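Long-range contact in 4-hydroxyphenylpyruvate dioxygenase (Pseudomonas putida, PDB 5HMQ), which converts 3-dehydroshikimate to protocatechuate in a metal-dependent dehydration and carries a TIM-barrel domain fused to a hydroxyphenylpyruvate dioxygenase-like domain: residues 542-547 with 590-595. Residues are numbered along the deposited sequence; the frame is centred on the assembly and turned at random.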
ATOM      1  N   GLY C 542     -16.380 -37.099  -1.248  1.00 50.97           N
ATOM      2  CA  GLY C 542     -16.095 -36.283  -0.089  1.00 48.56           C
ATOM      3  C   GLY C 542     -15.662 -34.858  -0.361  1.00 53.79           C
ATOM      4  O   GLY C 542     -15.214 -34.185   0.573  1.00 55.93           O
ATOM      5  N   VAL C 543     -15.764 -34.381  -1.596  1.00 52.30           N
ATOM      6  CA  VAL C 543     -15.439 -32.978  -1.884  1.00 49.18           C
ATOM      7  C   VAL C 543     -16.470 -32.077  -1.210  1.00 52.13           C
ATOM      8  O   VAL C 543     -17.683 -32.267  -1.417  1.00 54.61           O
ATOM      9  CB  VAL C 543     -15.405 -32.737  -3.391  1.00 51.51           C
ATOM     10  CG1 VAL C 543     -15.235 -31.252  -3.682  1.00 52.69           C
ATOM     11  CG2 VAL C 543     -14.282 -33.539  -4.035  1.00 51.33           C
ATOM     12  N   PRO C 544     -16.048 -31.086  -0.403  1.00 53.81           N
ATOM     13  CA  PRO C 544     -17.011 -30.228   0.319  1.00 51.02           C
ATOM     14  C   PRO C 544     -17.598 -29.127  -0.558  1.00 52.89           C
ATOM     15  O   PRO C 544     -17.336 -27.926  -0.394  1.00 56.56           O
ATOM     16  CB  PRO C 544     -16.160 -29.679   1.467  1.00 48.87           C
ATOM     17  CG  PRO C 544     -14.795 -29.608   0.898  1.00 53.23           C
ATOM     18  CD  PRO C 544     -14.654 -30.777  -0.041  1.00 53.72           C
ATOM     19  N   LEU C 545     -18.421 -29.537  -1.521  1.00 53.72           N
ATOM     20  CA  LEU C 545     -19.113 -28.584  -2.375  1.00 52.31           C
ATOM     21  C   LEU C 545     -20.184 -27.836  -1.578  1.00 53.82           C
ATOM     22  O   LEU C 545     -20.745 -28.353  -0.606  1.00 55.38           O
ATOM     23  CB  LEU C 545     -19.731 -29.306  -3.572  1.00 51.70           C
ATOM     24  CG  LEU C 545     -18.751 -30.132  -4.400  1.00 52.12           C
ATOM     25  CD1 LEU C 545     -19.520 -31.162  -5.213  1.00 52.90           C
ATOM     26  CD2 LEU C 545     -17.909 -29.247  -5.313  1.00 50.71           C
ATOM     27  N   LEU C 546     -20.488 -26.618  -2.019  1.00 56.55           N
ATOM     28  CA  LEU C 546     -21.378 -25.745  -1.265  1.00 55.83           C
ATOM     29  C   LEU C 546     -22.835 -26.173  -1.389  1.00 58.36           C
ATOM     30  O   LEU C 546     -23.266 -26.709  -2.414  1.00 56.45           O
ATOM     31  CB  LEU C 546     -21.242 -24.306  -1.746  1.00 55.47           C
ATOM     32  CG  LEU C 546     -19.835 -23.717  -1.745  1.00 56.80           C
ATOM     33  CD1 LEU C 546     -19.863 -22.306  -2.297  1.00 54.55           C
ATOM     34  CD2 LEU C 546     -19.271 -23.732  -0.334  1.00 57.78           C
ATOM     35  N   GLU C 547     -23.595 -25.912  -0.328  1.00 63.96           N
ATOM     36  CA  GLU C 547     -25.042 -26.076  -0.337  1.00 63.54           C
ATOM     37  C   GLU C 547     -25.696 -24.764  -0.741  1.00 65.02           C
ATOM     38  O   GLU C 547     -25.449 -23.724  -0.122  1.00 67.04           O
ATOM     39  CB  GLU C 547     -25.558 -26.503   1.040  1.00 65.97           C
ATOM     40  CG  GLU C 547     -27.081 -26.546   1.139  1.00 70.11           C
ATOM     41  CD  GLU C 547     -27.569 -27.078   2.471  1.00 71.74           C
ATOM     42  OE1 GLU C 547     -26.888 -27.950   3.051  1.00 70.87           O
ATOM     43  OE2 GLU C 547     -28.622 -26.606   2.949  1.00 73.26           O
ATOM     44  N   TYR C 590     -18.923 -24.701  -6.644  1.00 47.65           N
ATOM     45  CA  TYR C 590     -17.748 -24.309  -5.883  1.00 49.24           C
ATOM     46  C   TYR C 590     -17.545 -25.240  -4.695  1.00 50.13           C
ATOM     47  O   TYR C 590     -18.507 -25.751  -4.114  1.00 50.57           O
ATOM     48  CB  TYR C 590     -17.864 -22.864  -5.380  1.00 50.64           C
ATOM     49  CG  TYR C 590     -17.973 -21.827  -6.475  1.00 50.46           C
ATOM     50  CD1 TYR C 590     -16.846 -21.401  -7.162  1.00 51.21           C
ATOM     51  CD2 TYR C 590     -19.197 -21.263  -6.810  1.00 48.51           C
ATOM     52  CE1 TYR C 590     -16.932 -20.448  -8.155  1.00 50.39           C
ATOM     53  CE2 TYR C 590     -19.292 -20.307  -7.807  1.00 51.44           C
ATOM     54  CZ  TYR C 590     -18.154 -19.906  -8.476  1.00 50.17           C
ATOM     55  OH  TYR C 590     -18.233 -18.956  -9.469  1.00 52.93           O
ATOM     56  N   THR C 591     -16.282 -25.453  -4.341  1.00 53.21           N
ATOM     57  CA  THR C 591     -15.938 -26.112  -3.093  1.00 51.03           C
ATOM     58  C   THR C 591     -15.746 -25.074  -1.992  1.00 51.25           C
ATOM     59  O   THR C 591     -15.619 -23.875  -2.247  1.00 52.61           O
ATOM     60  CB  THR C 591     -14.664 -26.946  -3.244  1.00 51.57           C
ATOM     61  OG1 THR C 591     -13.521 -26.079  -3.235  1.00 53.09           O
ATOM     62  CG2 THR C 591     -14.683 -27.725  -4.544  1.00 52.34           C
ATOM     63  N   GLU C 592     -15.716 -25.548  -0.752  1.00 52.38           N
ATOM     64  CA  GLU C 592     -15.290 -24.698   0.343  1.00 52.75           C
ATOM     65  C   GLU C 592     -13.808 -24.375   0.179  1.00 55.16           C
ATOM     66  O   GLU C 592     -13.085 -25.084  -0.526  1.00 57.41           O
ATOM     67  CB  GLU C 592     -15.537 -25.384   1.685  1.00 49.97           C
ATOM     68  CG  GLU C 592     -17.001 -25.588   2.025  1.00 53.16           C
ATOM     69  CD  GLU C 592     -17.191 -26.323   3.338  1.00 57.59           C
ATOM     70  OE1 GLU C 592     -16.291 -27.098   3.723  1.00 59.99           O
ATOM     71  OE2 GLU C 592     -18.245 -26.131   3.982  1.00 60.56           O
ATOM     72  N   PRO C 593     -13.333 -23.298   0.804  1.00 54.78           N
ATOM     73  CA  PRO C 593     -11.902 -22.986   0.724  1.00 53.36           C
ATOM     74  C   PRO C 593     -11.064 -24.085   1.360  1.00 52.10           C
ATOM     75  O   PRO C 593     -11.420 -24.638   2.402  1.00 52.47           O
ATOM     76  CB  PRO C 593     -11.782 -21.667   1.497  1.00 52.62           C
ATOM     77  CG  PRO C 593     -13.145 -21.071   1.444  1.00 51.13           C
ATOM     78  CD  PRO C 593     -14.092 -22.231   1.478  1.00 54.20           C
ATOM     79  N   PHE C 594      -9.946 -24.408   0.713  1.00 50.05           N
ATOM     80  CA  PHE C 594      -8.979 -25.338   1.283  1.00 51.92           C
ATOM     81  C   PHE C 594      -8.203 -24.620   2.378  1.00 54.53           C
ATOM     82  O   PHE C 594      -7.329 -23.795   2.090  1.00 52.83           O
ATOM     83  CB  PHE C 594      -8.039 -25.879   0.208  1.00 52.61           C
ATOM     84  CG  PHE C 594      -6.902 -26.700   0.758  1.00 53.46           C
ATOM     85  CD1 PHE C 594      -7.095 -28.025   1.115  1.00 54.53           C
ATOM     86  CD2 PHE C 594      -5.641 -26.146   0.915  1.00 50.28           C
ATOM     87  CE1 PHE C 594      -6.051 -28.779   1.621  1.00 54.26           C
ATOM     88  CE2 PHE C 594      -4.595 -26.894   1.418  1.00 50.51           C
ATOM     89  CZ  PHE C 594      -4.800 -28.212   1.772  1.00 52.88           C
ATOM     90  N   GLU C 595      -8.518 -24.945   3.632  1.00 57.96           N
ATOM     91  CA  GLU C 595      -7.858 -24.378   4.806  1.00 55.00           C
ATOM     92  C   GLU C 595      -7.761 -22.856   4.718  1.00 55.32           C
ATOM     93  O   GLU C 595      -6.692 -22.261   4.876  1.00 56.05           O
ATOM     94  CB  GLU C 595      -6.484 -25.018   5.010  1.00 55.57           C
ATOM     95  CG  GLU C 595      -6.571 -26.516   5.249  1.00 56.37           C
ATOM     96  CD  GLU C 595      -5.255 -27.128   5.667  1.00 58.92           C
ATOM     97  OE1 GLU C 595      -4.311 -26.369   5.975  1.00 60.50           O
ATOM     98  OE2 GLU C 595      -5.164 -28.372   5.684  1.00 60.10           O
TER
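In the hydroxyphenylpyruvate dioxygenase-like half of the protein, a single antiparallel beta bridge pins the loop after helix 531-541 to the end of strand 585-590 in the second VOC module. Leu545 and Thr591 form the non-hydrogen-bonded pair, their CA atoms 4.1 Å apart, and a bond lies on each flank. Leu546 N donates to Tyr590 O over 3.0 Å, nearly along the C=O axis, while Glu592 N reaches Pro544 O at 2.9 Å from above the carbonyl plane. Helix 531-541 ends at Gly542 in a Schellman motif, and an inverse gamma turn centred on Pro544 then swings the chain into the bridge.

Packing is tight on the apolar flanks. Thr591 CG2, anti to its carbonyl carbon, meets Leu545 CD2 at 3.6 Å and also touches Val543 CG1; Ala538 of helix 531-541 backs both Val543 and Leu545. On the other flank the buried Leu546 turns its branched end onto the bridge, CD1 against Tyr590 CB (3.7 Å) and CD2 against Glu592 CG, with helix 617-625 packed on it through Arg620, Ala623 and Met624. The Tyr590 ring leads away from the bridge toward the magnesium bound by His445, His523 and Glu601; the nearest side-chain atoms of Tyr590 and Glu601 are about 3 Å apart, and the nearest Tyr590 side-chain atom is about 4 Å from the ion. Thr591 OG1 takes the crowded position (chi1 77°) and hydrogen-bonds to Glu592 O and to Phe600 N of the neighbouring strand.

The more solvent-accessible side is formed by the partly exposed Pro544 and Glu592, whose side chains cross obliquely in close contact but without a polar bond. Glu592, extended beyond CG, passes Pro544 O and brings OE1 to 3.4 Å from Pro544 CB.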